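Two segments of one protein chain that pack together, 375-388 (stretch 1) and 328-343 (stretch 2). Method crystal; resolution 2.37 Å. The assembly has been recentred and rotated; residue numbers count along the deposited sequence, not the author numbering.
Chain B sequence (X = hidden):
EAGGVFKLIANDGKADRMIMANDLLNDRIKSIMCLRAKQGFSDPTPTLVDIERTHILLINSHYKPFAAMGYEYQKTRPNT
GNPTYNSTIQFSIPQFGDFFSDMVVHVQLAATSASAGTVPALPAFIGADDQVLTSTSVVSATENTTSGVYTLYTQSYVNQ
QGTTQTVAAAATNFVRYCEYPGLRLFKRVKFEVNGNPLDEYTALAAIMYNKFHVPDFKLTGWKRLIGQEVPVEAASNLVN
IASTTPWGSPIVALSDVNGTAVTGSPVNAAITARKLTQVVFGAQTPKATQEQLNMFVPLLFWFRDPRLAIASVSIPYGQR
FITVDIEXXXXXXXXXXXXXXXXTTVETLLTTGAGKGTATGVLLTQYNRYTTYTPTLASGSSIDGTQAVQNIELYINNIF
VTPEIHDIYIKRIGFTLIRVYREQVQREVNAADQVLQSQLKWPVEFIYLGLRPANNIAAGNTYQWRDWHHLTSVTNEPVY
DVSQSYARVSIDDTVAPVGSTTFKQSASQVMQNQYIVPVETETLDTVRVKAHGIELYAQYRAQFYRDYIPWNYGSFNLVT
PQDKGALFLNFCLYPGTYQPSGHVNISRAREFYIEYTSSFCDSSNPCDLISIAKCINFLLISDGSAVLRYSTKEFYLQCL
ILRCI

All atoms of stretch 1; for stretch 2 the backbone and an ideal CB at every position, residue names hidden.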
ATOM      1  N   PRO B 375      -5.936   0.248 -29.357  1.00 34.37           N
ATOM      2  CA  PRO B 375      -5.430  -1.109 -29.602  1.00 34.81           C
ATOM      3  C   PRO B 375      -6.484  -1.978 -30.275  1.00 34.63           C
ATOM      4  O   PRO B 375      -7.667  -1.935 -29.931  1.00 34.74           O
ATOM      5  CB  PRO B 375      -5.088  -1.615 -28.196  1.00 33.71           C
ATOM      6  CG  PRO B 375      -4.789  -0.374 -27.422  1.00 32.51           C
ATOM      7  CD  PRO B 375      -5.725   0.674 -27.963  1.00 33.16           C
ATOM      8  N   THR B 376      -6.040  -2.775 -31.246  1.00 36.42           N
ATOM      9  CA  THR B 376      -6.937  -3.497 -32.137  1.00 38.19           C
ATOM     10  C   THR B 376      -6.560  -4.969 -32.197  1.00 39.49           C
ATOM     11  O   THR B 376      -5.378  -5.318 -32.283  1.00 39.76           O
ATOM     12  CB  THR B 376      -6.905  -2.890 -33.549  1.00 39.12           C
ATOM     13  OG1 THR B 376      -7.243  -1.500 -33.479  1.00 39.22           O
ATOM     14  CG2 THR B 376      -7.892  -3.597 -34.463  1.00 39.41           C
ATOM     15  N   LEU B 377      -7.576  -5.829 -32.154  1.00 40.28           N
ATOM     16  CA  LEU B 377      -7.377  -7.262 -32.306  1.00 39.21           C
ATOM     17  C   LEU B 377      -7.149  -7.620 -33.768  1.00 41.13           C
ATOM     18  O   LEU B 377      -7.802  -7.079 -34.665  1.00 43.12           O
ATOM     19  CB  LEU B 377      -8.588  -8.031 -31.779  1.00 37.82           C
ATOM     20  CG  LEU B 377      -8.883  -7.999 -30.281  1.00 35.78           C
ATOM     21  CD1 LEU B 377     -10.269  -8.556 -30.010  1.00 34.37           C
ATOM     22  CD2 LEU B 377      -7.837  -8.790 -29.521  1.00 34.58           C
ATOM     23  N   ALA B 378      -6.221  -8.542 -34.002  1.00 39.35           N
ATOM     24  CA  ALA B 378      -6.032  -9.094 -35.333  1.00 39.94           C
ATOM     25  C   ALA B 378      -7.080 -10.166 -35.609  1.00 42.46           C
ATOM     26  O   ALA B 378      -7.497 -10.904 -34.712  1.00 44.10           O
ATOM     27  CB  ALA B 378      -4.629  -9.683 -35.481  1.00 39.04           C
ATOM     28  N   SER B 379      -7.508 -10.242 -36.865  1.00 43.15           N
ATOM     29  CA  SER B 379      -8.491 -11.244 -37.252  1.00 44.15           C
ATOM     30  C   SER B 379      -7.841 -12.619 -37.335  1.00 41.86           C
ATOM     31  O   SER B 379      -6.744 -12.773 -37.879  1.00 40.58           O
ATOM     32  CB  SER B 379      -9.125 -10.881 -38.594  1.00 46.85           C
ATOM     33  OG  SER B 379      -9.776  -9.623 -38.530  1.00 50.10           O
ATOM     34  N   GLY B 380      -8.522 -13.621 -36.787  1.00 42.46           N
ATOM     35  CA  GLY B 380      -8.043 -14.987 -36.884  1.00 44.92           C
ATOM     36  C   GLY B 380      -6.797 -15.290 -36.083  1.00 44.12           C
ATOM     37  O   GLY B 380      -6.050 -16.208 -36.436  1.00 45.35           O
ATOM     38  N   SER B 381      -6.544 -14.539 -35.013  1.00 41.16           N
ATOM     39  CA  SER B 381      -5.427 -14.791 -34.108  1.00 40.07           C
ATOM     40  C   SER B 381      -6.008 -15.153 -32.748  1.00 37.41           C
ATOM     41  O   SER B 381      -6.595 -14.299 -32.073  1.00 35.54           O
ATOM     42  CB  SER B 381      -4.505 -13.577 -34.018  1.00 39.87           C
ATOM     43  OG  SER B 381      -3.363 -13.859 -33.228  1.00 39.59           O
ATOM     44  N   SER B 382      -5.853 -16.413 -32.349  1.00 36.84           N
ATOM     45  CA  SER B 382      -6.506 -16.949 -31.164  1.00 38.63           C
ATOM     46  C   SER B 382      -5.487 -17.680 -30.296  1.00 37.89           C
ATOM     47  O   SER B 382      -4.320 -17.838 -30.665  1.00 39.19           O
ATOM     48  CB  SER B 382      -7.661 -17.882 -31.550  1.00 40.80           C
ATOM     49  OG  SER B 382      -7.206 -18.929 -32.388  1.00 44.79           O
ATOM     50  N   ILE B 383      -5.947 -18.136 -29.127  1.00 36.14           N
ATOM     51  CA  ILE B 383      -5.057 -18.811 -28.189  1.00 37.06           C
ATOM     52  C   ILE B 383      -4.714 -20.209 -28.697  1.00 41.70           C
ATOM     53  O   ILE B 383      -5.437 -20.814 -29.497  1.00 42.81           O
ATOM     54  CB  ILE B 383      -5.683 -18.870 -26.786  1.00 35.65           C
ATOM     55  CG1 ILE B 383      -6.962 -19.711 -26.802  1.00 34.93           C
ATOM     56  CG2 ILE B 383      -5.972 -17.468 -26.272  1.00 33.07           C
ATOM     57  CD1 ILE B 383      -7.639 -19.821 -25.450  1.00 34.67           C
ATOM     58  N   ASP B 384      -3.585 -20.727 -28.216  1.00 44.16           N
ATOM     59  CA  ASP B 384      -3.118 -22.056 -28.597  1.00 44.64           C
ATOM     60  C   ASP B 384      -3.850 -23.095 -27.754  1.00 43.64           C
ATOM     61  O   ASP B 384      -3.571 -23.244 -26.559  1.00 44.74           O
ATOM     62  CB  ASP B 384      -1.606 -22.163 -28.415  1.00 45.13           C
ATOM     63  CG  ASP B 384      -1.022 -23.405 -29.066  1.00 48.15           C
ATOM     64  OD1 ASP B 384      -1.795 -24.300 -29.468  1.00 50.17           O
ATOM     65  OD2 ASP B 384       0.220 -23.491 -29.172  1.00 50.41           O
ATOM     66  N   GLY B 385      -4.781 -23.816 -28.376  1.00 43.12           N
ATOM     67  CA  GLY B 385      -5.549 -24.832 -27.678  1.00 45.60           C
ATOM     68  C   GLY B 385      -4.767 -26.072 -27.300  1.00 48.59           C
ATOM     69  O   GLY B 385      -5.297 -26.916 -26.571  1.00 50.48           O
ATOM     70  N   THR B 386      -3.531 -26.206 -27.779  1.00 47.80           N
ATOM     71  CA  THR B 386      -2.674 -27.327 -27.422  1.00 46.87           C
ATOM     72  C   THR B 386      -1.707 -26.988 -26.296  1.00 46.50           C
ATOM     73  O   THR B 386      -0.773 -27.756 -26.045  1.00 47.01           O
ATOM     74  CB  THR B 386      -1.891 -27.816 -28.644  1.00 46.72           C
ATOM     75  OG1 THR B 386      -1.102 -26.744 -29.175  1.00 48.79           O
ATOM     76  CG2 THR B 386      -2.839 -28.328 -29.719  1.00 45.75           C
ATOM     77  N   GLN B 387      -1.903 -25.855 -25.620  1.00 45.25           N
ATOM     78  CA  GLN B 387      -1.040 -25.488 -24.505  1.00 44.12           C
ATOM     79  C   GLN B 387      -1.136 -26.540 -23.409  1.00 44.13           C
ATOM     80  O   GLN B 387      -2.222 -26.817 -22.892  1.00 42.79           O
ATOM     81  CB  GLN B 387      -1.425 -24.116 -23.958  1.00 43.09           C
ATOM     82  CG  GLN B 387      -0.483 -23.614 -22.876  1.00 41.76           C
ATOM     83  CD  GLN B 387      -1.143 -22.629 -21.935  1.00 39.71           C
ATOM     84  OE1 GLN B 387      -2.369 -22.537 -21.874  1.00 40.02           O
ATOM     85  NE2 GLN B 387      -0.331 -21.886 -21.191  1.00 38.48           N
ATOM     86  N   ALA B 388       0.003 -27.121 -23.055  1.00 44.88           N
ATOM     87  CA  ALA B 388       0.035 -28.260 -22.154  1.00 44.49           C
ATOM     88  C   ALA B 388       0.167 -27.820 -20.702  1.00 42.02           C
ATOM     89  O   ALA B 388       0.782 -26.796 -20.391  1.00 39.84           O
ATOM     90  CB  ALA B 388       1.192 -29.194 -22.512  1.00 46.93           C
ATOM     91  N   UNK B 328     -11.676 -24.899 -17.976  1.00 43.92           N
ATOM     92  CA  UNK B 328     -11.356 -24.869 -19.396  1.00 44.63           C
ATOM     93  C   UNK B 328     -10.303 -23.803 -19.677  1.00 42.06           C
ATOM     94  O   UNK B 328     -10.191 -22.804 -18.960  1.00 39.85           O
ATOM     95  CB  UNK B 328     -12.614 -24.611 -20.227  1.00 44.63           C
ATOM     96  N   UNK B 329      -9.522 -24.022 -20.739  1.00 40.62           N
ATOM     97  CA  UNK B 329      -8.456 -23.081 -21.075  1.00 37.74           C
ATOM     98  C   UNK B 329      -9.020 -21.716 -21.449  1.00 34.61           C
ATOM     99  O   UNK B 329      -8.421 -20.682 -21.133  1.00 34.32           O
ATOM    100  CB  UNK B 329      -7.606 -23.628 -22.223  1.00 37.74           C
ATOM    101  N   UNK B 330     -10.175 -21.695 -22.116  1.00 34.70           N
ATOM    102  CA  UNK B 330     -10.757 -20.450 -22.604  1.00 34.92           C
ATOM    103  C   UNK B 330     -11.211 -19.518 -21.487  1.00 36.71           C
ATOM    104  O   UNK B 330     -11.535 -18.360 -21.771  1.00 37.90           O
ATOM    105  CB  UNK B 330     -11.943 -20.761 -23.518  1.00 34.92           C
ATOM    106  N   UNK B 331     -11.247 -19.983 -20.240  1.00 36.41           N
ATOM    107  CA  UNK B 331     -11.566 -19.131 -19.101  1.00 36.84           C
ATOM    108  C   UNK B 331     -10.331 -18.701 -18.323  1.00 36.47           C
ATOM    109  O   UNK B 331     -10.457 -17.946 -17.354  1.00 34.44           O
ATOM    110  CB  UNK B 331     -12.534 -19.857 -18.164  1.00 36.84           C
ATOM    111  N   UNK B 332      -9.146 -19.155 -18.722  1.00 36.42           N
ATOM    112  CA  UNK B 332      -7.908 -18.851 -18.023  1.00 34.70           C
ATOM    113  C   UNK B 332      -6.984 -17.981 -18.866  1.00 35.20           C
ATOM    114  O   UNK B 332      -6.380 -17.035 -18.356  1.00 36.34           O
ATOM    115  CB  UNK B 332      -7.194 -20.146 -17.630  1.00 34.70           C
ATOM    116  N   UNK B 333      -6.870 -18.281 -20.157  1.00 34.22           N
ATOM    117  CA  UNK B 333      -5.957 -17.600 -21.065  1.00 34.65           C
ATOM    118  C   UNK B 333      -6.770 -16.865 -22.119  1.00 36.74           C
ATOM    119  O   UNK B 333      -7.719 -17.427 -22.677  1.00 39.05           O
ATOM    120  CB  UNK B 333      -4.984 -18.586 -21.715  1.00 34.65           C
ATOM    121  N   UNK B 334      -6.400 -15.616 -22.397  1.00 35.75           N
ATOM    122  CA  UNK B 334      -7.209 -14.757 -23.246  1.00 36.61           C
ATOM    123  C   UNK B 334      -6.358 -14.031 -24.277  1.00 36.81           C
ATOM    124  O   UNK B 334      -5.188 -13.718 -24.044  1.00 37.96           O
ATOM    125  CB  UNK B 334      -7.979 -13.745 -22.395  1.00 36.61           C
ATOM    126  N   UNK B 335      -6.978 -13.777 -25.425  1.00 36.89           N
ATOM    127  CA  UNK B 335      -6.404 -12.923 -26.450  1.00 36.21           C
ATOM    128  C   UNK B 335      -6.554 -11.462 -26.045  1.00 35.33           C
ATOM    129  O   UNK B 335      -7.551 -11.071 -25.433  1.00 34.16           O
ATOM    130  CB  UNK B 335      -7.066 -13.180 -27.805  1.00 36.21           C
ATOM    131  N   UNK B 336      -5.545 -10.661 -26.362  1.00 34.14           N
ATOM    132  CA  UNK B 336      -5.562  -9.225 -26.143  1.00 34.10           C
ATOM    133  C   UNK B 336      -4.860  -8.559 -27.314  1.00 33.75           C
ATOM    134  O   UNK B 336      -4.036  -9.187 -27.988  1.00 32.55           O
ATOM    135  CB  UNK B 336      -4.898  -8.854 -24.815  1.00 34.10           C
ATOM    136  N   UNK B 337      -5.178  -7.293 -27.595  1.00 32.44           N
ATOM    137  CA  UNK B 337      -4.535  -6.611 -28.725  1.00 32.53           C
ATOM    138  C   UNK B 337      -3.022  -6.581 -28.576  1.00 32.93           C
ATOM    139  O   UNK B 337      -2.487  -6.399 -27.479  1.00 33.37           O
ATOM    140  CB  UNK B 337      -5.068  -5.183 -28.858  1.00 32.53           C
ATOM    141  N   UNK B 338      -2.336  -6.767 -29.694  1.00 31.80           N
ATOM    142  CA  UNK B 338      -0.885  -6.776 -29.749  1.00 29.68           C
ATOM    143  C   UNK B 338      -0.326  -5.458 -30.240  1.00 30.02           C
ATOM    144  O   UNK B 338      -0.818  -4.381 -29.884  1.00 25.88           O
ATOM    145  CB  UNK B 338      -0.398  -7.913 -30.650  1.00 29.68           C
ATOM    146  N   UNK B 339       0.709  -5.543 -31.072  1.00 32.93           N
ATOM    147  CA  UNK B 339       1.367  -4.354 -31.616  1.00 33.59           C
ATOM    148  C   UNK B 339       0.644  -3.872 -32.876  1.00 37.34           C
ATOM    149  O   UNK B 339       1.209  -3.777 -33.966  1.00 41.48           O
ATOM    150  CB  UNK B 339       2.836  -4.648 -31.926  1.00 33.59           C
ATOM    151  N   UNK B 340      -0.640  -3.569 -32.702  1.00 35.97           N
ATOM    152  CA  UNK B 340      -1.482  -3.078 -33.789  1.00 35.25           C
ATOM    153  C   UNK B 340      -2.465  -2.078 -33.203  1.00 35.61           C
ATOM    154  O   UNK B 340      -3.234  -2.424 -32.302  1.00 35.64           O
ATOM    155  CB  UNK B 340      -2.212  -4.222 -34.496  1.00 35.25           C
ATOM    156  N   UNK B 341      -2.440  -0.848 -33.709  1.00 35.62           N
ATOM    157  CA  UNK B 341      -3.231   0.238 -33.153  1.00 35.43           C
ATOM    158  C   UNK B 341      -4.010   0.937 -34.255  1.00 37.47           C
ATOM    159  O   UNK B 341      -3.489   1.156 -35.352  1.00 39.99           O
ATOM    160  CB  UNK B 341      -2.337   1.235 -32.414  1.00 35.43           C
ATOM    161  N   UNK B 342      -5.258   1.287 -33.955  1.00 38.24           N
ATOM    162  CA  UNK B 342      -6.089   2.064 -34.864  1.00 39.08           C
ATOM    163  C   UNK B 342      -5.840   3.546 -34.618  1.00 40.09           C
ATOM    164  O   UNK B 342      -6.121   4.055 -33.527  1.00 40.72           O
ATOM    165  CB  UNK B 342      -7.570   1.722 -34.686  1.00 39.08           C
ATOM    166  N   UNK B 343      -5.314   4.234 -35.626  1.00 41.92           N
ATOM    167  CA  UNK B 343      -5.052   5.664 -35.537  1.00 44.70           C
ATOM    168  C   UNK B 343      -6.273   6.427 -36.036  1.00 45.25           C
ATOM    169  O   UNK B 343      -6.670   6.277 -37.196  1.00 49.20           O
ATOM    170  CB  UNK B 343      -3.806   6.045 -36.339  1.00 44.70           C
TER

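Position 328 has nothing of stretch 1 within 5.5 Å of its ideal CB, so the contact sets no preference; it is Gln 328.

At 329 CA-to-CB points toward stretch 1, the ideal CB 5.0 Å from Ile 383 CD1. Beyond it wait two acceptors, Asp 384 O and Gln 387 OE1, so a long side chain ending in a donor would suit: Gln, Lys or Arg. The residue is Gln 329. With chi1 and chi2 both t, the extended chain carries NE2 to Asp 384 O (2.7 Å, N-H...acceptor angle 175°) and to Gln 387 OE1 (3.2 Å, 163°). One amide thereby ties both ends of the type I turn from Asp 384 to Gln 387.

Position 330 points sideways; many small or polar residues fit, and it is Ser 330. Positions 331 and 332 have no partner near their ideal CB; they are Asn 331 and Ile 332.

At 333 the CB points toward stretch 1, 4.7 Å from Ile 383 CD1. A branched aliphatic, or Met, would cover the isoleucine. Leu 333 does so, its CD2 lying 4.2 Å from Ile 383 CB.

Positions 334 and 336 point away, as strand alternation predicts; they are Phe 334 and Ala 336. At 335 the direction is toward stretch 1, the CB 4.4 Å from Ser 381 O and 4.7 Å from Ile 383 CG2. These mixed surroundings suit Thr, Val or Ser. Thr 335 puts CG2 3.6 Å from Leu 377 CD2, while OG1 bonds a water at 3.2 Å that also accepts a weak bond from Ile 383 N (3.3 Å).

At 337, phi/psi of -58/141 admits proline, and the ideal CB is 3.6 Å from Pro 375 CB, favouring a compact apolar residue. Pro 337 fits, its CD 3.8 Å from Leu 377 CD2.

At 338 the contact excludes no side chain, but phi/psi of -100/-140 is uncommon outside glycine; it is Gly 338, its N donating to a water (2.5 Å) that donates to Thr 376 O (3.0 Å). Position 339 points away: Asn 339.

At 340 the backbone O accepts from Thr 376 N (3.0 Å, 152°). The ideal CB, directed sideways, is 4.0 Å from Thr 376 O, leaving several kinds open, aliphatics included; Leu 340 brings CD2 4.4 Å from Thr 376 CB.

Position 341 pairs antiparallel with Pro 375 (CA to CA 4.4 Å), its CB on the proline's face; aromatic or aliphatic groups suit. Phe 341 sets CD1 4.1 Å from Pro 375 CG.

At 342 the CB lies 3.5 Å from Thr 376 OG1; an aliphatic would pack there, and polar residues are not excluded. It is Leu 342. Position 343 is out of reach: Gln 343.

Stretch 2 (328-343) QQSNILFTAPGNLFLQ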
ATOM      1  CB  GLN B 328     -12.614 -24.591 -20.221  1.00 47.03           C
ATOM      2  CG  GLN B 328     -13.838 -25.382 -19.789  1.00 49.61           C
ATOM      3  CD  GLN B 328     -15.069 -25.040 -20.607  1.00 51.12           C
ATOM      4  OE1 GLN B 328     -15.009 -24.954 -21.833  1.00 53.58           O
ATOM      5  NE2 GLN B 328     -16.192 -24.838 -19.928  1.00 50.10           N
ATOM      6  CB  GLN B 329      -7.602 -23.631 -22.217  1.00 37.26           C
ATOM      7  CG  GLN B 329      -6.380 -22.776 -22.529  1.00 36.86           C
ATOM      8  CD  GLN B 329      -5.865 -22.973 -23.942  1.00 36.35           C
ATOM      9  OE1 GLN B 329      -6.631 -23.277 -24.858  1.00 37.32           O
ATOM     10  NE2 GLN B 329      -4.562 -22.800 -24.126  1.00 34.59           N
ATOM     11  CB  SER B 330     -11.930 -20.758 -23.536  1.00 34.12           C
ATOM     12  OG  SER B 330     -12.746 -21.789 -23.009  1.00 35.94           O
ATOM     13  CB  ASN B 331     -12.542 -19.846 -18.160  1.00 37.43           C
ATOM     14  CG  ASN B 331     -13.935 -19.961 -18.741  1.00 38.40           C
ATOM     15  OD1 ASN B 331     -14.369 -19.108 -19.515  1.00 37.54           O
ATOM     16  ND2 ASN B 331     -14.648 -21.017 -18.366  1.00 39.84           N
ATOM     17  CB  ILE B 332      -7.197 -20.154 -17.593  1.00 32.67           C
ATOM     18  CG1 ILE B 332      -8.099 -20.974 -16.668  1.00 32.72           C
ATOM     19  CG2 ILE B 332      -5.865 -19.848 -16.924  1.00 32.40           C
ATOM     20  CD1 ILE B 332      -8.521 -20.236 -15.419  1.00 31.50           C
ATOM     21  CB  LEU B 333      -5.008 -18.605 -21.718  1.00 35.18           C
ATOM     22  CG  LEU B 333      -3.861 -18.082 -22.577  1.00 35.55           C
ATOM     23  CD1 LEU B 333      -2.810 -17.405 -21.714  1.00 35.69           C
ATOM     24  CD2 LEU B 333      -3.260 -19.225 -23.371  1.00 35.73           C
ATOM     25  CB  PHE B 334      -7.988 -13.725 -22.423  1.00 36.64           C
ATOM     26  CG  PHE B 334      -9.034 -14.328 -21.539  1.00 39.14           C
ATOM     27  CD1 PHE B 334      -8.703 -14.815 -20.287  1.00 40.05           C
ATOM     28  CD2 PHE B 334     -10.350 -14.411 -21.962  1.00 40.31           C
ATOM     29  CE1 PHE B 334      -9.663 -15.375 -19.471  1.00 41.54           C
ATOM     30  CE2 PHE B 334     -11.317 -14.969 -21.149  1.00 42.38           C
ATOM     31  CZ  PHE B 334     -10.972 -15.452 -19.902  1.00 42.74           C
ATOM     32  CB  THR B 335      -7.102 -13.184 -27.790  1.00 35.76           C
ATOM     33  OG1 THR B 335      -6.732 -14.478 -28.283  1.00 34.79           O
ATOM     34  CG2 THR B 335      -6.747 -12.133 -28.822  1.00 38.25           C
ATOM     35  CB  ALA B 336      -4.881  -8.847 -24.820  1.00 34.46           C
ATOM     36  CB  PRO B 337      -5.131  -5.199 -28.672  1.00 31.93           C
ATOM     37  CG  PRO B 337      -6.435  -5.369 -27.985  1.00 31.03           C
ATOM     38  CD  PRO B 337      -6.225  -6.463 -26.976  1.00 30.40           C
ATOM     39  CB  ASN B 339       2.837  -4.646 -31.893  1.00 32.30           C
ATOM     40  CG  ASN B 339       3.639  -3.387 -32.161  1.00 34.04           C
ATOM     41  OD1 ASN B 339       3.276  -2.300 -31.715  1.00 36.28           O
ATOM     42  ND2 ASN B 339       4.737  -3.529 -32.895  1.00 35.10           N
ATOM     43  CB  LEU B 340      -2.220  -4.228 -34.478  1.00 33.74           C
ATOM     44  CG  LEU B 340      -3.074  -3.882 -35.700  1.00 33.82           C
ATOM     45  CD1 LEU B 340      -2.198  -3.479 -36.878  1.00 34.84           C
ATOM     46  CD2 LEU B 340      -3.976  -5.050 -36.067  1.00 33.84           C
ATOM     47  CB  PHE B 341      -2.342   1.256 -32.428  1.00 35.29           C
ATOM     48  CG  PHE B 341      -1.410   0.639 -31.425  1.00 33.86           C
ATOM     49  CD1 PHE B 341      -1.808   0.453 -30.112  1.00 34.02           C
ATOM     50  CD2 PHE B 341      -0.135   0.243 -31.796  1.00 32.60           C
ATOM     51  CE1 PHE B 341      -0.953  -0.116 -29.188  1.00 34.54           C
ATOM     52  CE2 PHE B 341       0.724  -0.326 -30.878  1.00 33.83           C
ATOM     53  CZ  PHE B 341       0.315  -0.506 -29.572  1.00 33.86           C
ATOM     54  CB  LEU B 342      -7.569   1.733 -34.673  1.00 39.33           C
ATOM     55  CG  LEU B 342      -8.546   2.589 -35.483  1.00 39.82           C
ATOM     56  CD1 LEU B 342      -8.528   2.200 -36.954  1.00 38.10           C
ATOM     57  CD2 LEU B 342      -9.953   2.502 -34.915  1.00 39.57           C
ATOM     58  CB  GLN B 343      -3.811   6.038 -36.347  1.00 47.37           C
ATOM     59  CG  GLN B 343      -3.534   7.531 -36.406  1.00 50.81           C
ATOM     60  CD  GLN B 343      -2.254   7.853 -37.150  1.00 53.73           C
ATOM     61  OE1 GLN B 343      -1.550   6.957 -37.614  1.00 55.15           O
ATOM     62  NE2 GLN B 343      -1.945   9.138 -37.266  1.00 55.60           N
TER
HETATM   63  O   HOH W   1      -8.931 -16.748 -28.798  1.00 42.63           O
HETATM   64  O   HOH W   2      -3.268  -7.396 -31.959  1.00 33.20           O
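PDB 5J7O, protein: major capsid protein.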